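Local atomic coordinates of vinylacetyl-CoA Delta-isomerase (PDB entry 6VJR), a protein that probably dehydrates 4-hydroxybutyryl-CoA and isomerises vinylacetyl-CoA, carrying FAD, a [4Fe-4S] cluster and a ferric ion. Residues A[115-118]-A[119-123]; A[130-133]-A[134-137]; A[263-266]-A[267-270]; A[10-13]-A[14-17]; A[415-418]-A[419-422]. All blocks are in the same frame, centred on the assembly; numbering follows the deposited sequence. Where two conformers were deposited one is given.

Contact 1: A[115-118]-A[119-123]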
loop_
_atom_site.group_PDB
_atom_site.type_symbol
_atom_site.label_atom_id
_atom_site.label_comp_id
_atom_site.label_asym_id
_atom_site.label_seq_id
_atom_site.Cartn_x
_atom_site.Cartn_y
_atom_site.Cartn_z
ATOM N N PHE A 115 11.818 -34.478 -22.895
ATOM C CA PHE A 115 11.073 -35.721 -22.869
ATOM C C PHE A 115 9.807 -35.614 -23.720
ATOM O O PHE A 115 9.492 -36.522 -24.506
ATOM C CB PHE A 115 10.775 -36.095 -21.414
ATOM C CG PHE A 115 10.079 -37.439 -21.276
ATOM C CD1 PHE A 115 8.711 -37.550 -21.460
ATOM C CD2 PHE A 115 10.784 -38.573 -20.905
ATOM C CE1 PHE A 115 8.070 -38.745 -21.261
ATOM C CE2 PHE A 115 10.137 -39.781 -20.739
ATOM C CZ PHE A 115 8.783 -39.864 -20.920
ATOM N N GLU A 116 9.110 -34.474 -23.581
ATOM C CA GLU A 116 7.840 -34.276 -24.253
ATOM C C GLU A 116 8.040 -33.983 -25.736
ATOM O O GLU A 116 7.224 -34.431 -26.520
ATOM C CB GLU A 116 6.967 -33.258 -23.532
ATOM C CG GLU A 116 6.484 -33.852 -22.206
ATOM C CD GLU A 116 5.538 -33.017 -21.363
ATOM O OE1 GLU A 116 4.495 -32.640 -21.943
ATOM O OE2 GLU A 116 5.808 -32.808 -20.152
ATOM N N ILE A 117 9.100 -33.269 -26.130
ATOM C CA ILE A 117 9.392 -33.105 -27.537
ATOM C C ILE A 117 9.559 -34.473 -28.190
ATOM O O ILE A 117 8.977 -34.723 -29.244
ATOM C CB ILE A 117 10.651 -32.256 -27.760
ATOM C CG1 ILE A 117 10.529 -30.866 -27.145
ATOM C CG2 ILE A 117 10.955 -32.196 -29.250
ATOM C CD1 ILE A 117 11.800 -30.047 -27.156
ATOM N N ASP A 118 10.371 -35.343 -27.558
ATOM C CA ASP A 118 10.696 -36.659 -28.094
ATOM C C ASP A 118 9.451 -37.535 -28.212
ATOM O O ASP A 118 9.304 -38.278 -29.194
ATOM C CB ASP A 118 11.746 -37.364 -27.255
ATOM C CG ASP A 118 13.140 -36.750 -27.289
ATOM O OD1 ASP A 118 13.379 -35.809 -28.119
ATOM O OD2 ASP A 118 13.993 -37.215 -26.493
ATOM N N GLU A 119 8.581 -37.456 -27.200
ATOM C CA GLU A 119 7.320 -38.192 -27.181
ATOM C C GLU A 119 6.519 -37.887 -28.447
ATOM O O GLU A 119 5.959 -38.789 -29.044
ATOM C CB GLU A 119 6.606 -37.891 -25.862
ATOM C CG GLU A 119 5.335 -38.677 -25.579
ATOM C CD GLU A 119 4.783 -38.262 -24.217
ATOM O OE1 GLU A 119 4.722 -37.036 -23.901
ATOM O OE2 GLU A 119 4.452 -39.175 -23.447
ATOM N N LYS A 120 6.490 -36.620 -28.879
ATOM C CA LYS A 120 5.733 -36.246 -30.061
ATOM C C LYS A 120 6.509 -36.526 -31.355
ATOM O O LYS A 120 5.926 -37.003 -32.329
ATOM C CB LYS A 120 5.351 -34.766 -29.975
ATOM C CG LYS A 120 4.581 -34.297 -31.188
ATOM C CD LYS A 120 4.155 -32.848 -31.134
ATOM C CE LYS A 120 3.479 -32.461 -32.424
ATOM N NZ LYS A 120 3.171 -31.023 -32.385
ATOM N N HIS A 121 7.813 -36.210 -31.374
ATOM C CA HIS A 121 8.562 -36.101 -32.617
ATOM C C HIS A 121 9.434 -37.338 -32.893
ATOM O O HIS A 121 9.924 -37.531 -34.000
ATOM C CB HIS A 121 9.371 -34.810 -32.631
ATOM C CG HIS A 121 8.554 -33.589 -32.828
ATOM N ND1 HIS A 121 8.184 -33.158 -34.083
ATOM C CD2 HIS A 121 8.009 -32.739 -31.959
ATOM C CE1 HIS A 121 7.440 -32.058 -33.956
ATOM N NE2 HIS A 121 7.322 -31.789 -32.679
ATOM N N GLY A 122 9.661 -38.179 -31.888
ATOM C CA GLY A 122 10.503 -39.335 -32.113
ATOM C C GLY A 122 11.989 -38.963 -32.172
ATOM O O GLY A 122 12.785 -39.747 -32.664
ATOM N N THR A 123 12.344 -37.805 -31.596
ATOM C CA THR A 123 13.708 -37.291 -31.519
ATOM C C THR A 123 14.401 -37.851 -30.275
ATOM O O THR A 123 13.824 -38.648 -29.546
ATOM C CB THR A 123 13.625 -35.762 -31.541
ATOM O OG1 THR A 123 12.560 -35.390 -30.672
ATOM C CG2 THR A 123 13.225 -35.237 -32.914
HETATM O O HOH W 1 4.573 -34.525 -26.128
#

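Contact 2: A[130-133]-A[134-137]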
loop_
_atom_site.group_PDB
_atom_site.type_symbol
_atom_site.label_atom_id
_atom_site.label_comp_id
_atom_site.label_asym_id
_atom_site.label_seq_id
_atom_site.Cartn_x
_atom_site.Cartn_y
_atom_site.Cartn_z
ATOM N N LEU A 130 20.280 -35.941 -21.053
ATOM C CA LEU A 130 20.755 -36.726 -19.923
ATOM C C LEU A 130 22.271 -36.953 -19.971
ATOM O O LEU A 130 22.938 -36.956 -18.916
ATOM C CB LEU A 130 20.006 -38.059 -19.835
ATOM C CG LEU A 130 18.531 -37.966 -19.451
ATOM C CD1 LEU A 130 17.903 -39.331 -19.475
ATOM C CD2 LEU A 130 18.374 -37.297 -18.072
ATOM N N GLU A 131 22.828 -37.180 -21.173
ATOM C CA GLU A 131 24.274 -37.328 -21.270
ATOM C C GLU A 131 24.960 -36.029 -20.850
ATOM O O GLU A 131 26.022 -36.063 -20.231
ATOM C CB GLU A 131 24.731 -37.774 -22.657
ATOM C CG GLU A 131 24.224 -39.154 -23.030
ATOM C CD GLU A 131 24.934 -40.277 -22.309
ATOM O OE1 GLU A 131 24.392 -41.373 -22.452
ATOM O OE2 GLU A 131 26.000 -40.116 -21.660
ATOM N N PHE A 132 24.335 -34.887 -21.165
ATOM C CA PHE A 132 24.890 -33.614 -20.739
ATOM C C PHE A 132 24.854 -33.492 -19.212
ATOM O O PHE A 132 25.829 -33.072 -18.586
ATOM C CB PHE A 132 24.153 -32.474 -21.450
ATOM C CG PHE A 132 24.619 -31.108 -20.975
ATOM C CD1 PHE A 132 25.775 -30.562 -21.503
ATOM C CD2 PHE A 132 23.918 -30.374 -20.032
ATOM C CE1 PHE A 132 26.207 -29.306 -21.123
ATOM C CE2 PHE A 132 24.393 -29.129 -19.609
ATOM C CZ PHE A 132 25.538 -28.605 -20.149
ATOM N N VAL A 133 23.723 -33.854 -18.609
ATOM C CA VAL A 133 23.587 -33.809 -17.167
ATOM C C VAL A 133 24.651 -34.690 -16.519
ATOM O O VAL A 133 25.271 -34.288 -15.544
ATOM C CB VAL A 133 22.171 -34.196 -16.709
ATOM C CG1 VAL A 133 22.137 -34.340 -15.187
ATOM C CG2 VAL A 133 21.178 -33.127 -17.203
ATOM N N LYS A 134 24.837 -35.900 -17.044
ATOM C CA LYS A 134 25.843 -36.791 -16.488
ATOM C C LYS A 134 27.217 -36.126 -16.496
ATOM O O LYS A 134 27.925 -36.134 -15.492
ATOM C CB LYS A 134 25.841 -38.091 -17.276
ATOM C CG LYS A 134 27.042 -38.946 -16.963
ATOM C CD LYS A 134 26.991 -40.302 -17.640
ATOM C CE LYS A 134 28.170 -41.149 -17.320
ATOM N NZ LYS A 134 27.971 -42.446 -17.948
ATOM N N MET A 135 27.599 -35.539 -17.638
ATOM C CA MET A 135 28.876 -34.845 -17.745
ATOM C C MET A 135 28.992 -33.764 -16.662
ATOM O O MET A 135 29.938 -33.764 -15.886
ATOM C CB MET A 135 29.049 -34.239 -19.142
ATOM C CG MET A 135 30.343 -33.461 -19.334
ATOM S SD MET A 135 30.488 -32.701 -20.966
ATOM C CE MET A 135 29.333 -31.324 -20.881
ATOM N N VAL A 136 28.034 -32.825 -16.600
ATOM C CA VAL A 136 28.209 -31.680 -15.728
ATOM C C VAL A 136 28.158 -32.085 -14.256
ATOM O O VAL A 136 28.807 -31.459 -13.425
ATOM C CB VAL A 136 27.258 -30.520 -16.078
ATOM C CG1 VAL A 136 27.439 -30.069 -17.512
ATOM C CG2 VAL A 136 25.803 -30.832 -15.861
ATOM N N GLN A 137 27.370 -33.105 -13.939
ATOM C CA GLN A 137 27.346 -33.677 -12.596
ATOM C C GLN A 137 28.682 -34.301 -12.175
ATOM O O GLN A 137 29.125 -34.129 -11.044
ATOM C CB GLN A 137 26.219 -34.692 -12.459
ATOM C CG GLN A 137 24.840 -34.051 -12.317
ATOM C CD GLN A 137 23.757 -35.043 -11.926
ATOM O OE1 GLN A 137 23.964 -36.279 -11.864
ATOM N NE2 GLN A 137 22.578 -34.472 -11.723
#

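Contact 3: A[263-266]-A[267-270]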
loop_
_atom_site.group_PDB
_atom_site.type_symbol
_atom_site.label_atom_id
_atom_site.label_comp_id
_atom_site.label_asym_id
_atom_site.label_seq_id
_atom_site.Cartn_x
_atom_site.Cartn_y
_atom_site.Cartn_z
ATOM N N PHE A 263 29.137 -22.648 -33.328
ATOM C CA PHE A 263 28.839 -24.030 -33.639
ATOM C C PHE A 263 28.382 -24.786 -32.405
ATOM O O PHE A 263 29.000 -24.686 -31.343
ATOM C CB PHE A 263 30.093 -24.697 -34.181
ATOM C CG PHE A 263 29.891 -26.173 -34.457
ATOM C CD1 PHE A 263 29.095 -26.582 -35.525
ATOM C CD2 PHE A 263 30.503 -27.143 -33.672
ATOM C CE1 PHE A 263 28.915 -27.940 -35.802
ATOM C CE2 PHE A 263 30.314 -28.491 -33.958
ATOM C CZ PHE A 263 29.527 -28.881 -35.014
ATOM N N ILE A 264 27.307 -25.548 -32.587
ATOM C CA ILE A 264 26.797 -26.443 -31.562
ATOM C C ILE A 264 26.670 -27.823 -32.175
ATOM O O ILE A 264 25.853 -28.001 -33.075
ATOM C CB ILE A 264 25.445 -25.993 -30.987
ATOM C CG1 ILE A 264 25.456 -24.502 -30.664
ATOM C CG2 ILE A 264 25.084 -26.857 -29.783
ATOM C CD1 ILE A 264 24.165 -23.968 -30.086
ATOM N N PRO A 265 27.438 -28.823 -31.691
ATOM C CA PRO A 265 27.349 -30.150 -32.259
ATOM C C PRO A 265 26.013 -30.785 -31.881
ATOM O O PRO A 265 25.411 -30.431 -30.882
ATOM C CB PRO A 265 28.540 -30.887 -31.646
ATOM C CG PRO A 265 28.771 -30.192 -30.343
ATOM C CD PRO A 265 28.394 -28.743 -30.577
ATOM N N TRP A 266 25.553 -31.753 -32.667
ATOM C CA TRP A 266 24.257 -32.364 -32.427
ATOM C C TRP A 266 24.089 -32.841 -30.990
ATOM O O TRP A 266 22.995 -32.772 -30.446
ATOM C CB TRP A 266 24.031 -33.513 -33.416
ATOM C CG TRP A 266 23.855 -33.028 -34.821
ATOM C CD1 TRP A 266 24.566 -33.429 -35.911
ATOM C CD2 TRP A 266 22.913 -32.038 -35.291
ATOM N NE1 TRP A 266 24.128 -32.766 -37.021
ATOM C CE2 TRP A 266 23.123 -31.910 -36.682
ATOM C CE3 TRP A 266 21.917 -31.267 -34.693
ATOM C CZ2 TRP A 266 22.386 -31.043 -37.476
ATOM C CZ3 TRP A 266 21.169 -30.422 -35.487
ATOM C CH2 TRP A 266 21.408 -30.311 -36.855
ATOM N N ASP A 267 25.152 -33.358 -30.369
ATOM C CA ASP A 267 24.982 -33.938 -29.047
ATOM C C ASP A 267 24.659 -32.884 -27.990
ATOM O O ASP A 267 24.280 -33.234 -26.879
ATOM C CB ASP A 267 26.217 -34.684 -28.576
ATOM C CG ASP A 267 27.511 -33.893 -28.659
ATOM O OD1 ASP A 267 28.123 -33.866 -29.736
ATOM O OD2 ASP A 267 27.896 -33.301 -27.661
ATOM N N LYS A 268 24.833 -31.607 -28.316
ATOM C CA LYS A 268 24.554 -30.530 -27.380
ATOM C C LYS A 268 23.322 -29.740 -27.813
ATOM O O LYS A 268 23.062 -28.668 -27.263
ATOM C CB LYS A 268 25.786 -29.627 -27.227
ATOM C CG LYS A 268 27.049 -30.260 -26.685
ATOM C CD LYS A 268 26.980 -30.634 -25.226
ATOM C CE LYS A 268 28.250 -31.154 -24.652
ATOM N NZ LYS A 268 28.524 -32.472 -25.185
ATOM N N VAL A 269 22.587 -30.242 -28.822
ATOM C CA VAL A 269 21.364 -29.587 -29.296
ATOM C C VAL A 269 20.145 -30.291 -28.677
ATOM O O VAL A 269 19.955 -31.493 -28.861
ATOM C CB VAL A 269 21.290 -29.603 -30.833
ATOM C CG1 VAL A 269 19.936 -29.201 -31.387
ATOM C CG2 VAL A 269 22.391 -28.768 -31.459
ATOM N N PHE A 270 19.332 -29.528 -27.936
ATOM C CA PHE A 270 18.219 -30.078 -27.182
ATOM C C PHE A 270 16.849 -29.669 -27.742
ATOM O O PHE A 270 15.817 -30.048 -27.183
ATOM C CB PHE A 270 18.365 -29.737 -25.700
ATOM C CG PHE A 270 19.724 -30.005 -25.071
ATOM C CD1 PHE A 270 20.404 -31.188 -25.341
ATOM C CD2 PHE A 270 20.318 -29.081 -24.223
ATOM C CE1 PHE A 270 21.646 -31.429 -24.790
ATOM C CE2 PHE A 270 21.553 -29.347 -23.660
ATOM C CZ PHE A 270 22.208 -30.520 -23.940
#

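Contact 4: A[10-13]-A[14-17]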
loop_
_atom_site.group_PDB
_atom_site.type_symbol
_atom_site.label_atom_id
_atom_site.label_comp_id
_atom_site.label_asym_id
_atom_site.label_seq_id
_atom_site.Cartn_x
_atom_site.Cartn_y
_atom_site.Cartn_z
ATOM N N GLU A 10 40.358 -21.681 -9.564
ATOM C CA GLU A 10 41.436 -22.094 -10.432
ATOM C C GLU A 10 40.931 -22.523 -11.812
ATOM O O GLU A 10 41.595 -22.226 -12.790
ATOM C CB GLU A 10 42.170 -23.237 -9.737
ATOM C CG GLU A 10 43.407 -23.701 -10.492
ATOM C CD GLU A 10 44.457 -22.639 -10.774
ATOM O OE1 GLU A 10 44.685 -21.723 -9.934
ATOM O OE2 GLU A 10 45.055 -22.749 -11.876
ATOM N N SER A 11 39.754 -23.164 -11.896
ATOM C CA SER A 11 39.174 -23.616 -13.160
ATOM C C SER A 11 38.811 -22.439 -14.091
ATOM O O SER A 11 38.649 -22.645 -15.301
ATOM C CB SER A 11 37.907 -24.449 -12.916
ATOM O OG SER A 11 36.767 -23.593 -12.691
ATOM N N LEU A 12 38.734 -21.208 -13.547
ATOM C CA LEU A 12 38.373 -20.014 -14.331
ATOM C C LEU A 12 39.591 -19.306 -14.917
ATOM O O LEU A 12 39.435 -18.318 -15.646
ATOM C CB LEU A 12 37.614 -19.003 -13.470
ATOM C CG LEU A 12 36.252 -19.445 -12.942
ATOM C CD1 LEU A 12 35.622 -18.330 -12.129
ATOM C CD2 LEU A 12 35.365 -19.887 -14.093
ATOM N N ARG A 13 40.788 -19.732 -14.500
ATOM C CA ARG A 13 42.036 -19.086 -14.900
ATOM C C ARG A 13 42.509 -19.604 -16.255
ATOM O O ARG A 13 42.416 -20.786 -16.573
ATOM C CB ARG A 13 43.167 -19.290 -13.898
ATOM C CG ARG A 13 42.931 -18.572 -12.583
ATOM C CD ARG A 13 44.144 -18.702 -11.688
ATOM N NE ARG A 13 43.970 -18.030 -10.401
ATOM C CZ ARG A 13 44.098 -16.724 -10.224
ATOM N NH1 ARG A 13 44.454 -15.936 -11.225
ATOM N NH2 ARG A 13 43.920 -16.220 -9.017
ATOM N N GLY A 14 43.047 -18.684 -17.052
ATOM C CA GLY A 14 43.738 -19.075 -18.258
ATOM C C GLY A 14 42.809 -19.432 -19.410
ATOM O O GLY A 14 43.313 -20.086 -20.336
ATOM N N ARG A 15 41.523 -18.985 -19.388
ATOM C CA ARG A 15 40.558 -19.426 -20.396
ATOM C C ARG A 15 40.490 -18.543 -21.639
ATOM O O ARG A 15 39.968 -18.952 -22.690
ATOM C CB ARG A 15 39.153 -19.587 -19.834
ATOM C CG ARG A 15 39.145 -20.471 -18.593
ATOM C CD ARG A 15 37.742 -20.993 -18.298
ATOM N NE ARG A 15 36.838 -19.888 -17.970
ATOM C CZ ARG A 15 35.517 -19.987 -17.848
ATOM N NH1 ARG A 15 34.933 -21.170 -17.927
ATOM N NH2 ARG A 15 34.792 -18.922 -17.615
ATOM N N ASP A 16 41.004 -17.327 -21.541
ATOM C CA ASP A 16 40.968 -16.388 -22.667
ATOM C C ASP A 16 39.597 -16.217 -23.354
ATOM O O ASP A 16 39.516 -16.064 -24.581
ATOM C CB ASP A 16 42.080 -16.695 -23.659
ATOM C CG ASP A 16 42.422 -15.529 -24.582
ATOM O OD1 ASP A 16 42.385 -14.355 -24.102
ATOM O OD2 ASP A 16 42.728 -15.788 -25.769
ATOM N N LEU A 17 38.517 -16.096 -22.581
ATOM C CA LEU A 17 37.231 -15.581 -23.070
ATOM C C LEU A 17 37.465 -14.176 -23.601
ATOM O O LEU A 17 38.310 -13.490 -23.056
ATOM C CB LEU A 17 36.234 -15.544 -21.897
ATOM C CG LEU A 17 35.394 -16.805 -21.632
ATOM C CD1 LEU A 17 36.192 -18.051 -21.437
ATOM C CD2 LEU A 17 34.416 -16.614 -20.475
HETATM O O HOH W 2 40.517 -16.913 -17.694
#

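Contact 5: A[415-418]-A[419-422]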
loop_
_atom_site.group_PDB
_atom_site.type_symbol
_atom_site.label_atom_id
_atom_site.label_comp_id
_atom_site.label_asym_id
_atom_site.label_seq_id
_atom_site.Cartn_x
_atom_site.Cartn_y
_atom_site.Cartn_z
ATOM N N GLY A 415 31.181 4.052 22.891
ATOM C CA GLY A 415 31.739 2.709 22.867
ATOM C C GLY A 415 31.704 2.084 21.480
ATOM O O GLY A 415 32.415 1.123 21.239
ATOM N N VAL A 416 30.869 2.618 20.587
ATOM C CA VAL A 416 30.788 2.131 19.221
ATOM C C VAL A 416 31.959 2.677 18.410
ATOM O O VAL A 416 32.222 3.865 18.347
ATOM C CB VAL A 416 29.464 2.513 18.549
ATOM C CG1 VAL A 416 29.474 2.175 17.060
ATOM C CG2 VAL A 416 28.308 1.888 19.315
ATOM N N ASP A 417 32.660 1.764 17.769
ATOM C CA ASP A 417 33.746 2.117 16.880
ATOM C C ASP A 417 33.200 2.792 15.623
ATOM O O ASP A 417 32.367 2.213 14.924
ATOM C CB ASP A 417 34.425 0.805 16.558
ATOM C CG ASP A 417 35.730 0.838 15.792
ATOM O OD1 ASP A 417 35.947 1.839 15.051
ATOM O OD2 ASP A 417 36.503 -0.166 15.956
ATOM N N VAL A 418 33.673 4.010 15.344
ATOM C CA VAL A 418 33.169 4.768 14.209
ATOM C C VAL A 418 33.375 3.999 12.905
ATOM O O VAL A 418 32.506 4.012 12.044
ATOM C CB VAL A 418 33.750 6.197 14.160
ATOM C CG1 VAL A 418 33.467 6.906 12.844
ATOM C CG2 VAL A 418 33.212 7.009 15.322
ATOM N N GLU A 419 34.487 3.257 12.778
ATOM C CA GLU A 419 34.693 2.498 11.570
ATOM C C GLU A 419 33.560 1.470 11.370
ATOM O O GLU A 419 33.132 1.197 10.253
ATOM C CB GLU A 419 36.035 1.785 11.612
ATOM C CG GLU A 419 36.327 1.093 10.294
ATOM C CD GLU A 419 37.702 0.471 10.157
ATOM O OE1 GLU A 419 38.656 0.963 10.794
ATOM O OE2 GLU A 419 37.801 -0.562 9.439
ATOM N N ASN A 420 33.094 0.854 12.465
ATOM C CA ASN A 420 32.000 -0.100 12.344
ATOM C C ASN A 420 30.696 0.579 11.912
ATOM O O ASN A 420 29.939 0.021 11.096
ATOM C CB ASN A 420 31.778 -0.892 13.624
ATOM C CG ASN A 420 32.919 -1.822 13.957
ATOM O OD1 ASN A 420 33.686 -2.244 13.088
ATOM N ND2 ASN A 420 32.964 -2.232 15.206
ATOM N N ARG A 421 30.412 1.795 12.439
ATOM C CA ARG A 421 29.239 2.528 12.010
ATOM C C ARG A 421 29.319 2.876 10.525
ATOM O O ARG A 421 28.343 2.719 9.802
ATOM C CB ARG A 421 29.068 3.721 12.922
ATOM C CG ARG A 421 27.803 4.523 12.707
ATOM C CD ARG A 421 27.552 5.485 13.869
ATOM N NE ARG A 421 26.327 6.268 13.670
ATOM C CZ ARG A 421 26.224 7.538 13.262
ATOM N NH1 ARG A 421 27.314 8.262 13.069
ATOM N NH2 ARG A 421 25.022 8.021 12.969
ATOM N N MET A 422 30.484 3.317 10.072
ATOM C CA MET A 422 30.704 3.551 8.653
ATOM C C MET A 422 30.473 2.291 7.823
ATOM O O MET A 422 29.825 2.342 6.778
ATOM C CB MET A 422 32.085 4.135 8.366
ATOM C CG MET A 422 32.271 5.459 9.012
ATOM S SD MET A 422 33.860 6.258 8.711
ATOM C CE MET A 422 34.040 5.768 6.993
HETATM O O HOH W 3 31.810 -1.075 17.701
#

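Contact 1: A[115-118]-A[119-123]
E119 donates its backbone N-H to F115 O at 3.0 Å, an ordinary helical bond. Its side chain leaves with CG trans to the backbone N (chi1 -174°) and stays extended, which lays it alongside E116. The two carboxylates are turned 72° against each other, with OE1 of E116 and OE1 of E119 4.8 Å apart; salt bridges to K351 (from E119) and R284 (from E116) probably offset the like charges. A water donates to E116 O and, weakly, to E119 OE1. K120 N shares its hydrogen weakly between E116 O and I117 O, while its ammonium pairs with E276. H121 N returns to I117 O at 2.8 Å; the same oxygen lies in the plane of the imidazole, 3.5 Å from H121 CD2, and I117 CG2 touches that carbon too. G122 takes a positive phi (76°) yet still donates to D118 O at 2.7 Å. T123 OG1 then donates to D118 OD1, also at 2.7 Å, on the anti side of the carboxylate, whose oxygens accept from Y125 N and H126 N as well. An i to i-4 bond from a left-handed glycine is the mark of the alpha-L C-cap, which here ends helix 101-121.

Contact 2: A[130-133]-A[134-137]
F132 and V136 meet because the phenylalanine carries CG opposite its backbone N (chi1 176°), while V136 holds CG1 anti to its own carbonyl carbon, placing this methyl over one ring face. The methyl carbon sits 3.9 Å from the ring centroid and 22° off the normal, a CH-pi contact displaced toward the rim: V136 CG1 is nearest F132 CZ, at 3.6 Å. M135 approaches the same ring obliquely; in the conformer described, a bend at its last torsion brings CE to 3.7 Å from F132 CD1. On another side of the helix V133 and Q137 run side by side, with V133 CG1 3.5 Å from Q137 NE2, a methyl touching the amide nitrogen. E131 and K134 also point the same way, but the carboxylate OE2 and ammonium NZ remain 4.8 Å apart, too far for a salt bridge. Four straight i to i-4 bonds carry the backbone, for instance V136 N to F132 O at 3.0 Å and 167°. Within the fold, F132 packs edge-to-face with W195 and touches I197 of strand 195-198 and M107 of helix 101-121; L130 meets H111 of that helix, and the Q137 amide bonds to L71 O, T63 and S60.

Contact 3: A[263-266]-A[267-270]
K268 N donates to P265 O at 2.9 Å and V269 N to W266 O at 3.0 Å, two successive i to i-3 bonds. They make overlapping type I turns, a short 3-10 link from strand 262-265 to strand 269-272, which belong to different sheets of a beta region consistent with that of the acyl-CoA dehydrogenase fold. Both donors stand well out of the carbonyl planes, by 42° at P265 and 66° at W266, and neither N-H points at a lone pair. Inside the turn K268 NZ forms a salt bridge with D267 OD2 at 2.7 Å, meeting the oxygen nearly along its C-O bond. The lysine reaches it by bending at chi2 and chi4, so the ammonium curls back over its neighbour. Its aliphatic part is used as well: K268 CD packs on F132, CE on M135, both of helix 125-139, and CG lies 4.0 Å from P265 CG. With an alanine at K268, D267 would probably lose its charge partner within the turn, and a gap would be likely to open beside F132 and M135. D267 OD1, the other carboxylate oxygen, touches the proline ring, 3.6 Å from P265 CB. Beneath the turn, W266 and V269 lie side by side, and both reach V178 of strand 177-188; the backbone of I264 is hydrogen-bonded to V178 and that of W266 to K176. The side chains of V269 and I264 cross at about a right angle, V269 CG2 lying 3.7 Å from I264 CG2 and 3.5 Å from P265 O.

Contact 4: A[10-13]-A[14-17]
The guanidinium of R15 carries L12 CD2 over the middle of one face, this methyl lying 3.7 Å from R15 NH2 and 3.8 Å from R15 CZ. S11 O approaches the group obliquely, and S193 O accepts a hydrogen bond from R15 NH1. A bend at chi3 (-64°) folds the arginine back along the leucine, so that the two side chains point the same way and R15 CD comes to 3.5 Å from S11 O. Below them a water bridges the backbone: it donates to L12 O at 2.7 Å and accepts from R15 N at 2.9 Å, joining two groups that have no direct bond. G14 allows the turn with a positive phi of 78°, where a beta carbon would run into R13 O; its N-H goes to E28. R13 N still bonds to E10 O, while the arginine's NH1 forms a salt bridge with D31. With a leucine in place of R15, S193 O would probably be left without this donor and L12 without the flat group covering its methyl. Direct polar bonds are thus missing between 10-13 and 14-17: the chain leaving helix 5-11 for strand 19-21 is held by a methyl on a cationic plane, by one water and by arginines whose polar ends bond elsewhere.

Contact 5: A[415-418]-A[419-422]
D417 O receives two backbone donors: R421 N at 3.2 Å, nearly straight (157°) and in the carbonyl plane, and N420 N at 2.9 Å, a weak and strongly bent bond. The D417 side chain supplies a second acceptor to the same turn. With CG trans to the backbone N (chi1 -172°), OD1 is brought back to E419 N at 3.1 Å, which it meets on the anti side and out of the carboxylate plane. This is an N-cap: D417 stands just before helix 418-432, and its carboxylate satisfies an N-H that has no carbonyl of an earlier turn to use. The helix end would probably stabilise the negative charge in turn. The N420 side chain runs obliquely to that of D417, its ND2 3.6 Å from D417 CB and its amide plane 39° from the carboxylate. A water accepts from both D417 N and N420 ND2. N479 of the second subunit then bonds to each side chain, offering OD1 to N420 ND2 and ND2 to D417 OD2, so the capped end is also a subunit contact. Further along, M422 N bonds to V418 O at 2.9 Å, the first regular helical bond beyond those of D417, and M422 SD lies 4.2 Å from V418 CG1 beside F397. R421 sends its extended chain the other way, to L410 O and to N314 OD1, a residue of the FAD pocket; its side chain lies about 5 Å from a bound FAD, nearest atoms.

Contacts 1, 2 and 3 form one cluster: helix 101-121 is followed by helix 125-139, and the turn of contact 3 touches both, through I117 CD1 with F270 O and through F132 with F270 CZ. Contacts 2 and 3 are partly buried; contact 2 rests on methyls and a ring, and contact 3 adds tight-turn bonds and a salt bridge. Contact 1, at the surface, depends on salt bridges, a glycine terminus and a carboxylate. Contact 4, another surface site, shares the glycine with positive phi but trades direct bonds for a water. Contact 5, also partly buried, lies about 62 Å from contact 1, centre to centre; it starts a helix where contact 1 ends one, and it alone reaches other subunits.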